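Local atomic coordinates of penicillin binding protein 2X (Streptococcus thermophilus, PDB entry 5U47), a protein that probably cross-links peptides of adjacent glycan strands in septal peptidoglycan as a transpeptidase, and is a penicillin-binding protein of the kind that beta-lactams inactivate by acylation. Residues K453-G458 / V614-L619; A44-S49 / T140-P145; D235-Q240 / N556-V561; S393-Q398 / G411-Q416. The protein carries 1 engineered substitution. One frame throughout, in Å; residues are numbered along the deposited sequence. Where two conformers were deposited one is given.

Overall arrangement
The four contacts are spread over three parts of an elongated chain. Contact 2 comes first and joins strands 42-55 and 134-143 within the range of the dimerisation domain. Contact 3 packs helix 224-241 on the start of helix 558-572, beside the five-stranded sheet of the transpeptidase domain; contact 4, a short antiparallel pair of strands, is nested in the loop that contact 3 closes, their centres about 28 Å apart. Contact 4 closes before contact 1 opens, and the segments of contacts 1 and 3 alternate. Contact 1 joins the transpeptidase range to a PASTA domain, about 22 Å from contact 4 and about 34 Å from contact 2, between centres; contacts 1 and 2 fall on opposite sides of the chain's centre.

Contact 1 of 4, residues K453-G458 / V614-L619; sequences KKEVIG and VHPIVL
The imidazole of His615 and the carboxylate of Glu455 lie stacked, their planes only 6° apart. Over one face of the ring sits the aliphatic part of Glu455: CB stands 3.6 Å from the ring centroid of His615, a CH-pi contact over the middle of the ring, and Glu455 CG is 3.5 Å from His615 CG. At the ring edge, near its plane, the backbone oxygen Lys453 O comes within 3.3 Å of His615 CE1, while Lys454 O approaches that carbon obliquely. The two side chains slide past each other in opposite directions. In Glu455, CG is anti to the backbone N (chi1 -176°), which sets it over the ring, and the extended chain beyond CG takes the carboxylate on toward His615 CB and the Pro616 backbone. There a water donates to Pro616 O at 3.0 Å and also to Glu455 OE2, the latter leg so short that its length is doubtful. The same carboxylate oxygen forms a salt bridge with Arg610 of helix 602-611, which would offset the cost of burying its charge. Through this small contact the transpeptidase domain meets a PASTA domain. On one side Glu455 pairs through its backbone with Glu434 beside strand 432-433; on the other, His615 opens strand 615-619, which runs next to strand 641-646 and packs against helix 602-611.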
# COMPACT_ATOMS: atom_id res chain seq x y z
N LYS A 453 15.46 2.60 -1.17
CA LYS A 453 16.25 1.71 -0.34
C LYS A 453 15.48 1.63 0.99
O LYS A 453 14.62 2.49 1.28
CB LYS A 453 17.67 2.22 -0.09
CG LYS A 453 18.58 2.24 -1.33
CD LYS A 453 19.92 2.87 -0.98
CE LYS A 453 20.84 3.01 -2.19
NZ LYS A 453 21.36 1.69 -2.67
N LYS A 454 15.80 0.62 1.80
CA LYS A 454 15.08 0.41 3.06
C LYS A 454 15.17 1.61 4.01
O LYS A 454 16.17 2.33 4.02
CB LYS A 454 15.59 -0.85 3.77
CG LYS A 454 16.93 -0.70 4.45
CD LYS A 454 17.37 -2.02 5.03
CE LYS A 454 18.69 -1.84 5.77
NZ LYS A 454 19.16 -3.17 6.23
N GLU A 455 14.12 1.78 4.80
CA GLU A 455 14.01 2.87 5.77
C GLU A 455 13.92 2.30 7.19
O GLU A 455 12.89 1.74 7.57
CB GLU A 455 12.80 3.74 5.44
CG GLU A 455 12.66 4.96 6.35
CD GLU A 455 11.40 5.80 6.11
OE1 GLU A 455 10.58 5.49 5.22
OE2 GLU A 455 11.25 6.82 6.83
N VAL A 456 14.98 2.49 7.98
CA VAL A 456 15.02 2.04 9.37
C VAL A 456 14.30 3.10 10.20
O VAL A 456 14.61 4.28 10.10
CB VAL A 456 16.46 1.86 9.85
CG1 VAL A 456 16.54 1.60 11.34
CG2 VAL A 456 17.16 0.76 9.04
N ILE A 457 13.34 2.68 11.02
CA ILE A 457 12.52 3.63 11.77
C ILE A 457 12.47 3.42 13.28
O ILE A 457 11.76 4.17 13.96
CB ILE A 457 11.08 3.67 11.22
CG1 ILE A 457 10.45 2.29 11.28
CG2 ILE A 457 11.09 4.18 9.79
CD1 ILE A 457 8.98 2.29 10.98
N GLY A 458 13.20 2.42 13.78
CA GLY A 458 13.26 2.16 15.20
C GLY A 458 13.84 0.81 15.55
O GLY A 458 14.24 0.02 14.67
N VAL A 614 11.82 10.19 0.07
CA VAL A 614 12.54 10.80 1.18
C VAL A 614 12.15 9.98 2.42
O VAL A 614 11.09 9.32 2.42
CB VAL A 614 12.14 12.27 1.32
CG1 VAL A 614 12.79 12.92 2.54
CG2 VAL A 614 12.53 13.01 0.05
N HIS A 615 13.03 9.94 3.43
CA HIS A 615 12.78 9.17 4.66
C HIS A 615 12.65 10.16 5.82
O HIS A 615 13.64 10.46 6.51
CB HIS A 615 13.91 8.17 4.96
CG HIS A 615 14.04 7.06 3.97
ND1 HIS A 615 15.08 6.16 3.99
CD2 HIS A 615 13.28 6.73 2.89
CE1 HIS A 615 14.93 5.29 3.01
NE2 HIS A 615 13.85 5.61 2.32
N PRO A 616 11.44 10.69 6.04
CA PRO A 616 11.25 11.66 7.08
C PRO A 616 11.11 11.04 8.46
O PRO A 616 10.66 9.90 8.58
CB PRO A 616 9.93 12.32 6.69
CG PRO A 616 9.16 11.23 6.05
CD PRO A 616 10.17 10.38 5.34
N ILE A 617 11.52 11.78 9.48
CA ILE A 617 11.34 11.39 10.87
C ILE A 617 10.55 12.53 11.51
O ILE A 617 11.04 13.68 11.56
CB ILE A 617 12.68 11.25 11.62
CG1 ILE A 617 13.55 10.17 10.98
CG2 ILE A 617 12.40 10.95 13.08
CD1 ILE A 617 14.99 10.19 11.45
N VAL A 618 9.34 12.22 11.97
CA VAL A 618 8.45 13.22 12.57
C VAL A 618 8.72 13.21 14.06
O VAL A 618 8.61 12.15 14.70
CB VAL A 618 6.98 12.91 12.25
CG1 VAL A 618 6.03 13.85 12.98
CG2 VAL A 618 6.76 13.02 10.73
N LEU A 619 9.11 14.37 14.61
CA LEU A 619 9.41 14.49 16.03
C LEU A 619 8.24 15.10 16.78
O LEU A 619 7.86 16.26 16.54
CB LEU A 619 10.65 15.37 16.25
CG LEU A 619 11.93 14.95 15.54
CD1 LEU A 619 13.00 16.00 15.74
CD2 LEU A 619 12.42 13.59 16.04
O HOH W 1 12.78 7.71 8.62

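Contact 2 of 4, residues A44-S49 / T140-P145; sequences AEDSTS and TSRMYP. With ACT (acetate ion), chain C.
Backbone hydrogen bonds join Glu45 to Met143 and Ser47 to Ser141, two hydrogen-bonded pairs of an antiparallel ladder in which Asp46-Arg142 and Thr48-Thr140 are the non-hydrogen-bonded pairs between and beyond. The Met143 N to Glu45 O bond measures 2.8 Å and is nearly straight at 170°. CA-H...O contacts supplement the ladder, among them Ala44 CA to Met143 O at 3.2 Å. These strands, 42-55 and 134-143, belong to a mixed sheet within the dimerisation domain.

Charge pairing takes place on the face that carries Asp46 and Arg142. Arg142 NH1 donates to Asp46 OD1 over 3.0 Å in a bent salt bridge, reaching the oxygen from above the carboxylate plane, with the two flat groups turned 73° apart. The bend of Arg142 at chi2 (69°) places its CD 3.7 Å from Asp46 OD1. Its guanidinium is also held by Glu177 through NE and by Gly33 O through NH1, and Asp46 OD2 accepts from Arg32 N. The methyl Thr140 CG2 lies beside the carboxylate, 3.7 Å from Asp46 OD2.

Van der Waals packing sets Ala44 CB over one face of the guanidinium; the same methyl makes an apolar contact with Tyr144 CE2 at 3.5 Å.

Solvent species bind near Ser47-Ser49: one water bridges Ser47 O, Ser49 OG and Ser141 OG, and Thr48 OG1 donates, over a doubtfully short distance, to an acetate ion, probably from the crystallisation liquor. With two acidic partners for buried Arg142, the chemistry is consistent with a positive guanidinium compensated by Asp46 and Glu177.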
# COMPACT_ATOMS: atom_id res chain seq x y z
N ALA A 44 -0.84 -0.55 -14.94
CA ALA A 44 -1.81 0.45 -15.36
C ALA A 44 -1.14 1.41 -16.35
O ALA A 44 -0.05 1.92 -16.09
CB ALA A 44 -2.36 1.25 -14.17
N GLU A 45 -1.80 1.65 -17.48
CA GLU A 45 -1.27 2.55 -18.48
C GLU A 45 -2.38 3.19 -19.28
O GLU A 45 -3.50 2.65 -19.36
CB GLU A 45 -0.30 1.82 -19.43
CG GLU A 45 -0.94 0.74 -20.30
CD GLU A 45 0.02 0.17 -21.36
OE1 GLU A 45 1.16 0.66 -21.51
OE2 GLU A 45 -0.38 -0.79 -22.05
N ASP A 46 -2.05 4.34 -19.86
CA ASP A 46 -2.98 5.06 -20.71
C ASP A 46 -3.16 4.35 -22.04
O ASP A 46 -2.24 3.74 -22.55
CB ASP A 46 -2.50 6.50 -21.00
CG ASP A 46 -2.74 7.45 -19.86
OD1 ASP A 46 -3.11 6.96 -18.76
OD2 ASP A 46 -2.56 8.70 -20.05
N SER A 47 -4.38 4.46 -22.57
CA SER A 47 -4.74 3.92 -23.87
C SER A 47 -5.58 4.98 -24.59
O SER A 47 -6.59 5.47 -24.06
CB SER A 47 -5.54 2.64 -23.70
OG SER A 47 -6.10 2.19 -24.90
N THR A 48 -5.13 5.35 -25.79
CA THR A 48 -5.80 6.37 -26.60
C THR A 48 -6.58 5.73 -27.73
O THR A 48 -6.07 4.87 -28.45
CB THR A 48 -4.77 7.31 -27.25
OG1 THR A 48 -3.90 7.81 -26.26
CG2 THR A 48 -5.45 8.49 -27.94
N SER A 49 -7.82 6.15 -27.87
CA SER A 49 -8.67 5.71 -28.98
C SER A 49 -9.25 7.01 -29.57
O SER A 49 -9.03 8.11 -29.04
CB SER A 49 -9.73 4.72 -28.53
OG SER A 49 -10.62 5.32 -27.63
N THR A 140 -8.83 9.29 -23.96
CA THR A 140 -7.92 8.45 -23.22
C THR A 140 -8.64 7.69 -22.13
O THR A 140 -9.44 8.27 -21.40
CB THR A 140 -6.82 9.31 -22.60
OG1 THR A 140 -6.13 9.99 -23.65
CG2 THR A 140 -5.84 8.49 -21.84
N SER A 141 -8.35 6.39 -22.03
CA SER A 141 -8.85 5.57 -20.93
C SER A 141 -7.66 4.90 -20.24
O SER A 141 -6.55 4.84 -20.79
CB SER A 141 -9.85 4.52 -21.44
OG SER A 141 -9.21 3.66 -22.36
N ARG A 142 -7.88 4.43 -19.03
CA ARG A 142 -6.83 3.77 -18.26
C ARG A 142 -7.03 2.27 -18.41
O ARG A 142 -8.12 1.77 -18.18
CB ARG A 142 -6.96 4.19 -16.80
CG ARG A 142 -5.78 3.86 -15.91
CD ARG A 142 -4.56 4.71 -16.26
NE ARG A 142 -3.59 4.73 -15.17
CZ ARG A 142 -2.33 5.13 -15.27
NH1 ARG A 142 -1.80 5.56 -16.44
NH2 ARG A 142 -1.57 5.12 -14.20
N MET A 143 -5.97 1.56 -18.80
CA MET A 143 -6.00 0.11 -19.02
C MET A 143 -5.28 -0.61 -17.86
O MET A 143 -4.20 -0.18 -17.45
CB MET A 143 -5.32 -0.21 -20.35
CG MET A 143 -5.18 -1.70 -20.65
SD MET A 143 -4.23 -2.05 -22.14
CE MET A 143 -4.13 -3.83 -22.00
N TYR A 144 -5.86 -1.71 -17.37
CA TYR A 144 -5.31 -2.50 -16.25
C TYR A 144 -5.18 -3.91 -16.81
O TYR A 144 -6.09 -4.74 -16.65
CB TYR A 144 -6.24 -2.42 -15.03
CG TYR A 144 -6.36 -1.02 -14.45
CD1 TYR A 144 -7.32 -0.13 -14.93
CD2 TYR A 144 -5.50 -0.58 -13.43
CE1 TYR A 144 -7.42 1.16 -14.40
CE2 TYR A 144 -5.60 0.69 -12.90
CZ TYR A 144 -6.56 1.56 -13.38
OH TYR A 144 -6.63 2.84 -12.86
N PRO A 145 -4.06 -4.20 -17.48
CA PRO A 145 -3.90 -5.45 -18.26
C PRO A 145 -4.02 -6.77 -17.51
O PRO A 145 -4.36 -7.79 -18.14
CB PRO A 145 -2.48 -5.35 -18.82
CG PRO A 145 -2.07 -3.93 -18.65
CD PRO A 145 -2.82 -3.40 -17.50
C ACT C . -1.19 6.68 -24.83
O ACT C . -0.17 7.09 -24.23
OXT ACT C . -2.35 6.98 -24.44
CH3 ACT C . -1.03 5.81 -26.04
O HOH W 2 -9.55 5.33 -25.06

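Contact 3 of 4, residues D235-Q240 / N556-V561; sequences DTFMEQ and NFFATV
The ring of Phe237 meets Val561 CG1 and the backbone of Phe557, and this part of the contact is buried and apolar. Val561 CG1 lies over one face of the ring, offset toward the rim and 4.1 Å from the centroid of Phe237, a CH-pi contact. The backbone of Phe557 meets the ring edge, where Phe557 O is 3.4 Å from Phe237 CD1. At the far end Phe237 CZ reaches Phe558 CE1 at 4.1 Å, the approach being oblique. CG of Phe237 stands anti to its backbone N (chi1 180°), projecting the ring from the helix toward residues 557-561. Both Phe237 and Val561 are buried, and both also touch strand 541-548.

This is the packing of two helices against the sheet of the transpeptidase domain, with helix 224-241 lying beside the beginning of helix 558-572 on the central five-stranded sheet, an architecture shared with the beta-lactamase clan. Thr560 O accepts from Gln233 of the former helix, adding a polar tie.

Farther from the sheet the residues are partly exposed, yet Gln240, Thr560 and Phe557 fit tightly. Gln240 and Thr560 slide past each other in opposite directions, and Thr560 OG1 donates to Gln240 OE1 in a bond so short that its length is doubtful. Gln240 CB stands over the centre of the Phe557 ring, 4.2 Å from the centroid, while its amide, turned 49° from the ring plane, puts Gln240 NE2 3.4 Å from Phe557 CD1. Beyond this, the methyls of two partly exposed threonines meet obliquely and more loosely, Thr236 CG2 lying 3.7 Å from Thr560 CG2.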
# COMPACT_ATOMS: atom_id res chain seq x y z
N ASP A 235 -8.26 -16.98 -3.96
CA ASP A 235 -9.60 -17.40 -4.41
C ASP A 235 -9.94 -18.75 -3.83
O ASP A 235 -11.07 -18.96 -3.38
CB ASP A 235 -9.70 -17.50 -5.94
CG ASP A 235 -9.70 -16.16 -6.63
OD1 ASP A 235 -9.94 -15.10 -5.98
OD2 ASP A 235 -9.45 -16.17 -7.84
N THR A 236 -8.98 -19.67 -3.84
CA THR A 236 -9.24 -21.01 -3.27
C THR A 236 -9.52 -20.92 -1.76
O THR A 236 -10.38 -21.64 -1.23
CB THR A 236 -8.07 -21.96 -3.51
OG1 THR A 236 -7.78 -21.97 -4.91
CG2 THR A 236 -8.42 -23.41 -3.05
N PHE A 237 -8.78 -20.04 -1.09
CA PHE A 237 -8.90 -19.86 0.35
C PHE A 237 -10.31 -19.33 0.68
O PHE A 237 -10.94 -19.78 1.64
CB PHE A 237 -7.78 -18.93 0.83
CG PHE A 237 -7.78 -18.63 2.31
CD1 PHE A 237 -7.41 -19.60 3.24
CD2 PHE A 237 -8.03 -17.34 2.77
CE1 PHE A 237 -7.36 -19.30 4.60
CE2 PHE A 237 -7.98 -17.04 4.12
CZ PHE A 237 -7.64 -18.02 5.04
N MET A 238 -10.81 -18.40 -0.14
CA MET A 238 -12.16 -17.87 0.06
C MET A 238 -13.23 -18.92 -0.21
O MET A 238 -14.26 -18.93 0.46
CB MET A 238 -12.43 -16.66 -0.85
CG MET A 238 -11.55 -15.47 -0.56
SD MET A 238 -11.44 -15.08 1.19
CE MET A 238 -13.17 -14.68 1.51
N GLU A 239 -13.01 -19.78 -1.19
CA GLU A 239 -13.95 -20.87 -1.47
C GLU A 239 -14.03 -21.79 -0.25
O GLU A 239 -15.10 -22.20 0.14
CB GLU A 239 -13.54 -21.66 -2.70
CG GLU A 239 -13.65 -20.85 -3.98
CD GLU A 239 -13.02 -21.52 -5.19
OE1 GLU A 239 -12.47 -22.65 -5.06
OE2 GLU A 239 -13.08 -20.90 -6.27
N GLN A 240 -12.89 -22.07 0.36
CA GLN A 240 -12.85 -22.94 1.55
C GLN A 240 -13.46 -22.34 2.81
O GLN A 240 -14.13 -23.02 3.57
CB GLN A 240 -11.41 -23.28 1.90
CG GLN A 240 -10.70 -24.27 1.00
CD GLN A 240 -9.31 -24.55 1.56
OE1 GLN A 240 -8.53 -23.63 1.77
NE2 GLN A 240 -9.02 -25.81 1.82
N ASN A 556 -6.03 -25.64 9.29
CA ASN A 556 -5.44 -26.27 8.12
C ASN A 556 -5.67 -25.47 6.84
O ASN A 556 -4.92 -25.62 5.87
CB ASN A 556 -6.01 -27.68 7.92
CG ASN A 556 -5.65 -28.64 9.05
OD1 ASN A 556 -4.72 -28.38 9.81
ND2 ASN A 556 -6.39 -29.74 9.17
N PHE A 557 -6.71 -24.62 6.83
CA PHE A 557 -6.98 -23.82 5.64
C PHE A 557 -5.87 -22.84 5.33
O PHE A 557 -5.73 -22.45 4.17
CB PHE A 557 -8.30 -23.05 5.71
CG PHE A 557 -9.54 -23.92 5.75
CD1 PHE A 557 -9.58 -25.16 5.13
CD2 PHE A 557 -10.70 -23.43 6.34
CE1 PHE A 557 -10.74 -25.93 5.16
CE2 PHE A 557 -11.87 -24.20 6.36
CZ PHE A 557 -11.88 -25.44 5.77
N PHE A 558 -5.08 -22.44 6.33
CA PHE A 558 -3.97 -21.52 6.06
C PHE A 558 -2.95 -22.11 5.10
O PHE A 558 -2.26 -21.37 4.40
CB PHE A 558 -3.27 -21.06 7.34
CG PHE A 558 -4.04 -20.07 8.15
CD1 PHE A 558 -4.55 -18.92 7.56
CD2 PHE A 558 -4.18 -20.23 9.52
CE1 PHE A 558 -5.24 -17.98 8.31
CE2 PHE A 558 -4.86 -19.29 10.29
CZ PHE A 558 -5.39 -18.16 9.69
N ALA A 559 -2.85 -23.44 5.06
CA ALA A 559 -1.91 -24.11 4.17
C ALA A 559 -2.25 -23.84 2.70
O ALA A 559 -1.38 -23.87 1.85
CB ALA A 559 -1.89 -25.59 4.42
N THR A 560 -3.53 -23.59 2.43
CA THR A 560 -3.99 -23.29 1.09
C THR A 560 -3.34 -22.02 0.52
O THR A 560 -3.03 -21.95 -0.67
CB THR A 560 -5.53 -23.11 1.08
OG1 THR A 560 -6.14 -24.32 1.57
CG2 THR A 560 -6.05 -22.81 -0.31
N VAL A 561 -3.10 -21.04 1.37
CA VAL A 561 -2.59 -19.75 0.91
C VAL A 561 -1.12 -19.51 1.31
O VAL A 561 -0.34 -19.09 0.47
CB VAL A 561 -3.56 -18.60 1.32
CG1 VAL A 561 -3.69 -18.48 2.82
CG2 VAL A 561 -3.11 -17.28 0.73

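Contact 4 of 4, residues S393-Q398 / G411-Q416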
# COMPACT_ATOMS: atom_id res chain seq x y z
N SER A 393 -5.26 5.40 11.79
CA SER A 393 -4.22 5.41 12.83
C SER A 393 -4.30 4.31 13.88
O SER A 393 -3.36 4.11 14.63
CB SER A 393 -4.22 6.77 13.53
OG SER A 393 -3.90 7.77 12.59
N GLY A 394 -5.42 3.58 13.92
CA GLY A 394 -5.61 2.59 14.95
C GLY A 394 -6.02 3.32 16.23
O GLY A 394 -6.16 4.55 16.26
N ILE A 395 -6.24 2.55 17.28
CA ILE A 395 -6.69 3.10 18.59
C ILE A 395 -6.00 2.34 19.70
O ILE A 395 -6.13 1.12 19.78
CB ILE A 395 -8.22 2.97 18.77
CG1 ILE A 395 -8.97 3.63 17.61
CG2 ILE A 395 -8.67 3.60 20.11
CD1 ILE A 395 -10.48 3.40 17.63
N VAL A 396 -5.25 3.05 20.54
CA VAL A 396 -4.57 2.43 21.67
C VAL A 396 -5.13 3.04 22.95
O VAL A 396 -5.19 4.25 23.09
CB VAL A 396 -3.06 2.62 21.59
CG1 VAL A 396 -2.38 2.00 22.81
CG2 VAL A 396 -2.53 2.01 20.30
N SER A 397 -5.57 2.19 23.87
CA SER A 397 -6.19 2.63 25.10
C SER A 397 -5.20 2.67 26.24
O SER A 397 -4.27 1.88 26.28
CB SER A 397 -7.32 1.68 25.48
OG SER A 397 -7.85 2.01 26.73
N GLN A 398 -5.41 3.60 27.15
CA GLN A 398 -4.56 3.65 28.34
C GLN A 398 -5.32 3.13 29.58
O GLN A 398 -4.87 3.32 30.69
CB GLN A 398 -3.94 5.04 28.54
CG GLN A 398 -3.05 5.50 27.37
CD GLN A 398 -1.91 4.53 27.01
OE1 GLN A 398 -1.35 3.86 27.89
NE2 GLN A 398 -1.56 4.47 25.72
N GLY A 411 -8.80 -5.17 22.75
CA GLY A 411 -8.81 -3.86 23.41
C GLY A 411 -7.82 -2.89 22.80
O GLY A 411 -7.46 -1.88 23.42
N ILE A 412 -7.36 -3.21 21.59
CA ILE A 412 -6.42 -2.40 20.83
C ILE A 412 -6.79 -2.55 19.35
O ILE A 412 -7.11 -3.65 18.90
CB ILE A 412 -4.95 -2.79 21.11
CG1 ILE A 412 -3.99 -1.86 20.36
CG2 ILE A 412 -4.66 -4.24 20.72
CD1 ILE A 412 -2.55 -2.01 20.78
N SER A 413 -6.78 -1.45 18.61
CA SER A 413 -7.12 -1.47 17.19
C SER A 413 -5.92 -1.11 16.36
O SER A 413 -5.23 -0.14 16.66
CB SER A 413 -8.23 -0.49 16.89
OG SER A 413 -9.40 -0.88 17.57
N VAL A 414 -5.71 -1.89 15.31
CA VAL A 414 -4.58 -1.69 14.38
C VAL A 414 -5.04 -1.75 12.93
O VAL A 414 -6.18 -2.12 12.64
CB VAL A 414 -3.54 -2.82 14.55
CG1 VAL A 414 -3.08 -2.94 15.99
CG2 VAL A 414 -4.06 -4.18 14.06
N THR A 415 -4.13 -1.38 12.02
CA THR A 415 -4.33 -1.58 10.60
C THR A 415 -3.36 -2.69 10.22
O THR A 415 -2.39 -2.98 10.95
CB THR A 415 -3.96 -0.34 9.76
OG1 THR A 415 -2.59 -0.00 9.99
CG2 THR A 415 -4.82 0.81 10.13
N GLN A 416 -3.60 -3.31 9.08
CA GLN A 416 -2.74 -4.38 8.59
C GLN A 416 -1.31 -3.88 8.43
O GLN A 416 -0.35 -4.57 8.81
CB GLN A 416 -3.24 -4.94 7.24
CG GLN A 416 -2.27 -6.00 6.70
CD GLN A 416 -2.61 -6.59 5.36
OE1 GLN A 416 -1.81 -7.37 4.82
NE2 GLN A 416 -3.75 -6.22 4.78
O HOH W 3 -8.34 0.64 21.79
O HOH W 4 -5.13 -0.51 23.63
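Ile412 and Val396 lie side by side and point the same way. From CB of Ile412 the chain runs to CG1, anti to the backbone N (chi1 -177°); CG1 passes 3.7 Å from Ile395 O and 4.1 Å from Val396 CG2. At the tip, Ile412 CD1 rests against that same methyl, Val396 CG2, at 4.0 Å.

The backbones beneath form a short, weakly bonded antiparallel pair within the transpeptidase domain, resting on the Ile395-Ser413 bridge, its strands 395-396 and 412-413 joined through a connection that contains helix 400-405. Ile395 and Ser413 are the hydrogen-bonded pair: Ser413 N donates to Ile395 O over 2.9 Å, almost straight at 177°, whereas Ile395 N reaches Ser413 O from above the carbonyl plane. The CB atoms of Ile395 and Ser413 meet on the face away from Val396 and Ile412. Gly394, at a positive phi of 79°, brings its CA within 3.2 Å of Ser413 O.

Toward Gly411 the strands are linked by solvent. One water donates to both Ile395 O and Gly411 O; a second accepts from Ser397 N and donates to Gly411 O, which also accepts from Asn402 of helix 400-405.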